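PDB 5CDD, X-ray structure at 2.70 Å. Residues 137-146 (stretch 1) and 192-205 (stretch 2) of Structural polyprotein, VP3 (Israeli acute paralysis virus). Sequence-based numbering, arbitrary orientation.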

ATOM      1  N   MET B 137     -34.913  -9.515 -36.847  1.00 29.11           N
ATOM      2  CA  MET B 137     -34.840 -10.505 -37.910  1.00 29.75           C
ATOM      3  C   MET B 137     -34.759  -9.863 -39.284  1.00 30.05           C
ATOM      4  O   MET B 137     -35.551  -8.981 -39.617  1.00 30.64           O
ATOM      5  CB  MET B 137     -36.046 -11.439 -37.840  1.00 29.79           C
ATOM      6  CG  MET B 137     -36.143 -12.203 -36.530  1.00 29.27           C
ATOM      7  SD  MET B 137     -34.568 -12.960 -36.072  1.00 28.36           S
ATOM      8  CE  MET B 137     -34.348 -14.134 -37.408  1.00 27.20           C
ATOM      9  N   CYS B 138     -33.794 -10.312 -40.079  1.00 29.93           N
ATOM     10  CA  CYS B 138     -33.604  -9.776 -41.418  1.00 31.37           C
ATOM     11  C   CYS B 138     -33.851 -10.836 -42.478  1.00 31.86           C
ATOM     12  O   CYS B 138     -33.420 -11.983 -42.344  1.00 30.77           O
ATOM     13  CB  CYS B 138     -32.192  -9.218 -41.559  1.00 31.07           C
ATOM     14  SG  CYS B 138     -31.820  -7.911 -40.378  1.00 34.48           S
ATOM     15  N   TYR B 139     -34.549 -10.434 -43.536  1.00 32.67           N
ATOM     16  CA  TYR B 139     -34.881 -11.333 -44.631  1.00 32.89           C
ATOM     17  C   TYR B 139     -34.651 -10.638 -45.967  1.00 33.83           C
ATOM     18  O   TYR B 139     -35.062  -9.493 -46.151  1.00 34.91           O
ATOM     19  CB  TYR B 139     -36.352 -11.750 -44.523  1.00 30.58           C
ATOM     20  CG  TYR B 139     -36.712 -12.406 -43.209  1.00 29.89           C
ATOM     21  CD1 TYR B 139     -36.424 -13.749 -42.977  1.00 29.04           C
ATOM     22  CD2 TYR B 139     -37.320 -11.676 -42.184  1.00 28.84           C
ATOM     23  CE1 TYR B 139     -36.732 -14.354 -41.761  1.00 28.63           C
ATOM     24  CE2 TYR B 139     -37.630 -12.273 -40.958  1.00 28.38           C
ATOM     25  CZ  TYR B 139     -37.332 -13.612 -40.756  1.00 28.40           C
ATOM     26  OH  TYR B 139     -37.625 -14.211 -39.548  1.00 29.69           O
ATOM     27  N   ARG B 140     -33.980 -11.320 -46.888  1.00 34.82           N
ATOM     28  CA  ARG B 140     -33.743 -10.763 -48.214  1.00 36.13           C
ATOM     29  C   ARG B 140     -34.518 -11.610 -49.208  1.00 36.64           C
ATOM     30  O   ARG B 140     -34.312 -12.818 -49.294  1.00 36.57           O
ATOM     31  CB  ARG B 140     -32.254 -10.776 -48.561  1.00 36.15           C
ATOM     32  CG  ARG B 140     -31.932 -10.172 -49.921  1.00 35.48           C
ATOM     33  CD  ARG B 140     -30.463  -9.764 -50.008  1.00 37.19           C
ATOM     34  NE  ARG B 140     -29.551 -10.898 -49.872  1.00 38.42           N
ATOM     35  CZ  ARG B 140     -29.161 -11.681 -50.871  1.00 39.93           C
ATOM     36  NH1 ARG B 140     -29.598 -11.458 -52.098  1.00 40.04           N
ATOM     37  NH2 ARG B 140     -28.337 -12.692 -50.636  1.00 40.61           N
ATOM     38  N   ILE B 141     -35.413 -10.969 -49.951  1.00 37.14           N
ATOM     39  CA  ILE B 141     -36.244 -11.657 -50.926  1.00 36.24           C
ATOM     40  C   ILE B 141     -35.823 -11.299 -52.346  1.00 36.76           C
ATOM     41  O   ILE B 141     -35.958 -10.155 -52.786  1.00 36.78           O
ATOM     42  CB  ILE B 141     -37.718 -11.295 -50.707  1.00 35.39           C
ATOM     43  CG1 ILE B 141     -38.099 -11.605 -49.255  1.00 33.63           C
ATOM     44  CG2 ILE B 141     -38.598 -12.066 -51.682  1.00 35.14           C
ATOM     45  CD1 ILE B 141     -39.488 -11.148 -48.873  1.00 34.93           C
ATOM     46  N   THR B 142     -35.305 -12.299 -53.051  1.00 37.27           N
ATOM     47  CA  THR B 142     -34.841 -12.123 -54.418  1.00 37.96           C
ATOM     48  C   THR B 142     -35.771 -12.829 -55.401  1.00 38.20           C
ATOM     49  O   THR B 142     -36.249 -13.930 -55.141  1.00 38.87           O
ATOM     50  CB  THR B 142     -33.427 -12.707 -54.605  1.00 38.42           C
ATOM     51  OG1 THR B 142     -32.552 -12.203 -53.586  1.00 39.81           O
ATOM     52  CG2 THR B 142     -32.888 -12.333 -55.977  1.00 39.55           C
ATOM     53  N   VAL B 143     -36.020 -12.192 -56.539  1.00 39.11           N
ATOM     54  CA  VAL B 143     -36.877 -12.775 -57.560  1.00 39.52           C
ATOM     55  C   VAL B 143     -36.019 -13.064 -58.785  1.00 40.11           C
ATOM     56  O   VAL B 143     -35.700 -12.159 -59.557  1.00 40.79           O
ATOM     57  CB  VAL B 143     -38.018 -11.815 -57.961  1.00 38.96           C
ATOM     58  CG1 VAL B 143     -38.905 -12.478 -58.995  1.00 39.20           C
ATOM     59  CG2 VAL B 143     -38.835 -11.430 -56.737  1.00 39.27           C
ATOM     60  N   VAL B 144     -35.635 -14.325 -58.950  1.00 40.49           N
ATOM     61  CA  VAL B 144     -34.813 -14.720 -60.083  1.00 40.79           C
ATOM     62  C   VAL B 144     -35.684 -14.732 -61.336  1.00 41.60           C
ATOM     63  O   VAL B 144     -36.455 -15.663 -61.562  1.00 41.85           O
ATOM     64  CB  VAL B 144     -34.204 -16.113 -59.859  1.00 40.20           C
ATOM     65  CG1 VAL B 144     -33.268 -16.452 -60.995  1.00 40.25           C
ATOM     66  CG2 VAL B 144     -33.456 -16.147 -58.531  1.00 38.63           C
ATOM     67  N   LYS B 145     -35.541 -13.691 -62.152  1.00 42.49           N
ATOM     68  CA  LYS B 145     -36.341 -13.546 -63.363  1.00 43.00           C
ATOM     69  C   LYS B 145     -35.538 -13.000 -64.543  1.00 43.81           C
ATOM     70  O   LYS B 145     -34.308 -13.019 -64.542  1.00 44.78           O
ATOM     71  CB  LYS B 145     -37.491 -12.585 -63.076  1.00 42.53           C
ATOM     72  CG  LYS B 145     -36.998 -11.172 -62.791  1.00 41.80           C
ATOM     73  CD  LYS B 145     -38.114 -10.226 -62.409  1.00 43.52           C
ATOM     74  CE  LYS B 145     -37.623  -8.785 -62.454  1.00 43.85           C
ATOM     75  NZ  LYS B 145     -36.405  -8.588 -61.627  1.00 43.36           N
ATOM     76  N   THR B 146     -36.262 -12.519 -65.551  1.00 44.80           N
ATOM     77  CA  THR B 146     -35.664 -11.920 -66.742  1.00 45.30           C
ATOM     78  C   THR B 146     -36.233 -10.508 -66.822  1.00 45.87           C
ATOM     79  O   THR B 146     -37.124 -10.149 -66.049  1.00 46.21           O
ATOM     80  CB  THR B 146     -36.046 -12.673 -68.037  1.00 44.20           C
ATOM     81  OG1 THR B 146     -37.440 -12.491 -68.307  1.00 44.30           O
ATOM     82  CG2 THR B 146     -35.754 -14.157 -67.901  1.00 43.68           C
ATOM     83  N   ILE B 192     -44.068  -3.673 -51.228  1.00 39.15           N
ATOM     84  CA  ILE B 192     -44.502  -4.238 -52.494  1.00 38.85           C
ATOM     85  C   ILE B 192     -43.346  -4.237 -53.481  1.00 39.12           C
ATOM     86  O   ILE B 192     -42.905  -3.183 -53.940  1.00 40.37           O
ATOM     87  CB  ILE B 192     -45.684  -3.445 -53.082  1.00 38.12           C
ATOM     88  CG1 ILE B 192     -46.886  -3.550 -52.142  1.00 38.04           C
ATOM     89  CG2 ILE B 192     -46.040  -3.980 -54.461  1.00 37.45           C
ATOM     90  CD1 ILE B 192     -48.104  -2.796 -52.613  1.00 40.12           C
ATOM     91  N   LEU B 193     -42.851  -5.428 -53.792  1.00 39.12           N
ATOM     92  CA  LEU B 193     -41.743  -5.579 -54.720  1.00 39.73           C
ATOM     93  C   LEU B 193     -42.269  -5.606 -56.152  1.00 41.68           C
ATOM     94  O   LEU B 193     -43.012  -6.511 -56.531  1.00 41.70           O
ATOM     95  CB  LEU B 193     -40.983  -6.873 -54.417  1.00 37.92           C
ATOM     96  CG  LEU B 193     -39.716  -7.158 -55.224  1.00 36.08           C
ATOM     97  CD1 LEU B 193     -38.703  -6.048 -55.005  1.00 35.93           C
ATOM     98  CD2 LEU B 193     -39.139  -8.495 -54.799  1.00 35.75           C
ATOM     99  N   ASP B 194     -41.885  -4.605 -56.937  1.00 43.51           N
ATOM    100  CA  ASP B 194     -42.312  -4.509 -58.329  1.00 44.63           C
ATOM    101  C   ASP B 194     -41.185  -4.995 -59.236  1.00 45.14           C
ATOM    102  O   ASP B 194     -40.145  -4.346 -59.347  1.00 45.73           O
ATOM    103  CB  ASP B 194     -42.663  -3.059 -58.668  1.00 46.49           C
ATOM    104  CG  ASP B 194     -43.411  -2.930 -59.980  1.00 48.32           C
ATOM    105  OD1 ASP B 194     -42.884  -3.383 -61.018  1.00 49.69           O
ATOM    106  OD2 ASP B 194     -44.530  -2.371 -59.973  1.00 48.34           O
ATOM    107  N   LEU B 195     -41.396  -6.139 -59.884  1.00 45.43           N
ATOM    108  CA  LEU B 195     -40.395  -6.727 -60.769  1.00 46.82           C
ATOM    109  C   LEU B 195     -39.891  -5.792 -61.867  1.00 48.81           C
ATOM    110  O   LEU B 195     -38.896  -6.087 -62.533  1.00 49.74           O
ATOM    111  CB  LEU B 195     -40.947  -8.008 -61.405  1.00 45.47           C
ATOM    112  CG  LEU B 195     -41.043  -9.253 -60.518  1.00 44.96           C
ATOM    113  CD1 LEU B 195     -41.891  -8.965 -59.292  1.00 45.53           C
ATOM    114  CD2 LEU B 195     -41.640 -10.397 -61.322  1.00 44.07           C
ATOM    115  N   THR B 196     -40.573  -4.667 -62.055  1.00 50.70           N
ATOM    116  CA  THR B 196     -40.190  -3.697 -63.078  1.00 52.07           C
ATOM    117  C   THR B 196     -39.160  -2.695 -62.560  1.00 53.10           C
ATOM    118  O   THR B 196     -38.439  -2.075 -63.343  1.00 53.89           O
ATOM    119  CB  THR B 196     -41.425  -2.918 -63.586  1.00 52.16           C
ATOM    120  OG1 THR B 196     -42.348  -3.832 -64.191  1.00 53.39           O
ATOM    121  CG2 THR B 196     -41.018  -1.866 -64.607  1.00 51.41           C
ATOM    122  N   ASN B 197     -39.087  -2.543 -61.242  1.00 53.84           N
ATOM    123  CA  ASN B 197     -38.150  -1.603 -60.641  1.00 54.72           C
ATOM    124  C   ASN B 197     -37.075  -2.263 -59.782  1.00 54.58           C
ATOM    125  O   ASN B 197     -35.949  -1.773 -59.710  1.00 54.91           O
ATOM    126  CB  ASN B 197     -38.911  -0.579 -59.796  1.00 56.60           C
ATOM    127  CG  ASN B 197     -39.841   0.281 -60.624  1.00 58.79           C
ATOM    128  OD1 ASN B 197     -39.399   1.055 -61.474  1.00 60.54           O
ATOM    129  ND2 ASN B 197     -41.140   0.148 -60.382  1.00 59.13           N
ATOM    130  N   ASP B 198     -37.420  -3.372 -59.135  1.00 54.35           N
ATOM    131  CA  ASP B 198     -36.471  -4.064 -58.271  1.00 53.81           C
ATOM    132  C   ASP B 198     -36.450  -5.571 -58.493  1.00 52.65           C
ATOM    133  O   ASP B 198     -37.369  -6.138 -59.079  1.00 52.62           O
ATOM    134  CB  ASP B 198     -36.807  -3.784 -56.804  1.00 56.16           C
ATOM    135  CG  ASP B 198     -36.869  -2.301 -56.491  1.00 58.53           C
ATOM    136  OD1 ASP B 198     -35.828  -1.623 -56.618  1.00 59.93           O
ATOM    137  OD2 ASP B 198     -37.962  -1.814 -56.120  1.00 59.17           O
ATOM    138  N   THR B 199     -35.389  -6.208 -58.011  1.00 51.39           N
ATOM    139  CA  THR B 199     -35.227  -7.650 -58.123  1.00 49.96           C
ATOM    140  C   THR B 199     -35.057  -8.183 -56.707  1.00 48.60           C
ATOM    141  O   THR B 199     -35.267  -9.365 -56.443  1.00 48.50           O
ATOM    142  CB  THR B 199     -33.958  -8.014 -58.932  1.00 50.20           C
ATOM    143  OG1 THR B 199     -34.059  -7.474 -60.255  1.00 51.94           O
ATOM    144  CG2 THR B 199     -33.784  -9.524 -59.014  1.00 49.81           C
ATOM    145  N   GLU B 200     -34.688  -7.285 -55.798  1.00 47.57           N
ATOM    146  CA  GLU B 200     -34.441  -7.643 -54.411  1.00 45.21           C
ATOM    147  C   GLU B 200     -35.006  -6.633 -53.423  1.00 42.56           C
ATOM    148  O   GLU B 200     -35.449  -5.548 -53.797  1.00 42.79           O
ATOM    149  CB  GLU B 200     -32.935  -7.747 -54.196  1.00 47.39           C
ATOM    150  CG  GLU B 200     -32.443  -9.060 -53.644  1.00 51.23           C
ATOM    151  CD  GLU B 200     -30.941  -9.206 -53.815  1.00 54.06           C
ATOM    152  OE1 GLU B 200     -30.204  -8.259 -53.462  1.00 55.29           O
ATOM    153  OE2 GLU B 200     -30.500 -10.267 -54.297  1.00 57.25           O
ATOM    154  N   VAL B 201     -34.983  -7.022 -52.153  1.00 40.03           N
ATOM    155  CA  VAL B 201     -35.434  -6.191 -51.045  1.00 36.84           C
ATOM    156  C   VAL B 201     -35.040  -6.878 -49.748  1.00 36.11           C
ATOM    157  O   VAL B 201     -35.213  -8.088 -49.598  1.00 35.64           O
ATOM    158  CB  VAL B 201     -36.971  -5.975 -51.032  1.00 35.03           C
ATOM    159  CG1 VAL B 201     -37.700  -7.292 -50.837  1.00 34.15           C
ATOM    160  CG2 VAL B 201     -37.338  -5.005 -49.918  1.00 33.06           C
ATOM    161  N   THR B 202     -34.478  -6.109 -48.824  1.00 35.28           N
ATOM    162  CA  THR B 202     -34.095  -6.649 -47.533  1.00 34.23           C
ATOM    163  C   THR B 202     -35.057  -6.073 -46.504  1.00 34.42           C
ATOM    164  O   THR B 202     -35.091  -4.865 -46.277  1.00 33.87           O
ATOM    165  CB  THR B 202     -32.662  -6.257 -47.159  1.00 33.91           C
ATOM    166  OG1 THR B 202     -31.746  -6.876 -48.068  1.00 35.34           O
ATOM    167  CG2 THR B 202     -32.343  -6.707 -45.746  1.00 31.42           C
ATOM    168  N   ILE B 203     -35.855  -6.941 -45.898  1.00 34.16           N
ATOM    169  CA  ILE B 203     -36.815  -6.506 -44.900  1.00 33.92           C
ATOM    170  C   ILE B 203     -36.283  -6.797 -43.504  1.00 33.73           C
ATOM    171  O   ILE B 203     -35.931  -7.933 -43.184  1.00 34.06           O
ATOM    172  CB  ILE B 203     -38.173  -7.212 -45.101  1.00 33.36           C
ATOM    173  CG1 ILE B 203     -38.731  -6.865 -46.487  1.00 32.00           C
ATOM    174  CG2 ILE B 203     -39.146  -6.790 -44.012  1.00 33.27           C
ATOM    175  CD1 ILE B 203     -40.001  -7.592 -46.845  1.00 30.58           C
ATOM    176  N   ARG B 204     -36.221  -5.758 -42.680  1.00 33.43           N
ATOM    177  CA  ARG B 204     -35.728  -5.881 -41.316  1.00 32.33           C
ATOM    178  C   ARG B 204     -36.882  -5.701 -40.342  1.00 32.56           C
ATOM    179  O   ARG B 204     -37.532  -4.654 -40.317  1.00 33.03           O
ATOM    180  CB  ARG B 204     -34.657  -4.820 -41.054  1.00 31.76           C
ATOM    181  CG  ARG B 204     -33.511  -4.853 -42.052  1.00 32.23           C
ATOM    182  CD  ARG B 204     -32.473  -3.765 -41.794  1.00 33.10           C
ATOM    183  NE  ARG B 204     -31.761  -3.947 -40.531  1.00 33.76           N
ATOM    184  CZ  ARG B 204     -32.169  -3.464 -39.361  1.00 34.37           C
ATOM    185  NH1 ARG B 204     -33.291  -2.760 -39.283  1.00 34.74           N
ATOM    186  NH2 ARG B 204     -31.453  -3.688 -38.265  1.00 34.20           N
ATOM    187  N   VAL B 205     -37.136  -6.726 -39.536  1.00 32.15           N
ATOM    188  CA  VAL B 205     -38.220  -6.672 -38.566  1.00 30.95           C
ATOM    189  C   VAL B 205     -37.705  -6.620 -37.127  1.00 31.43           C
ATOM    190  O   VAL B 205     -37.257  -7.627 -36.579  1.00 31.89           O
ATOM    191  CB  VAL B 205     -39.156  -7.895 -38.714  1.00 29.46           C
ATOM    192  CG1 VAL B 205     -40.370  -7.735 -37.808  1.00 26.71           C
ATOM    193  CG2 VAL B 205     -39.587  -8.047 -40.162  1.00 27.72           C
TER

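The apolar centre is built from branched aliphatic side chains. V143 points toward the second stretch and sets CG2 3.5 Å from CD2 of L193, while its CG1 lies 4.2 Å from CD2 of L195, so one short β-branched residue serves two leucines. I141, buried beside it, packs CB 4.0 Å from CG1 of V201 and reaches with CD1 to within 4.1 Å of CD1 of I203. The β-branched I141 and V143 suit the extended strand.

Backbone pairing accompanies the packing as an antiparallel ladder. M137 N donates to V205 O (3.0 Å) and V205 N to M137 O (2.8 Å); Y139 N donates to I203 O (2.9 Å) and I203 N to Y139 O (2.7 Å). The same register continues along the first strand, with I141 N donating to V201 O (2.9 Å) and V143 N to T199 O (2.9 Å).

Alternation puts C138, R140, T202 and R204 on the other face from Y139 and I203. There the polar edge begins: R140 extends through chi1 and chi2 and bends at chi3, and its NH1 forms a 2.7 Å salt bridge with E200 OE2, which also accepts a hydrogen bond from T142 OG1 (2.9 Å). Finally, K145 lays CE 3.6 Å from CB of L195, its long aliphatic chain covering apolar surface while NZ sits 2.9 Å from T199 OG1.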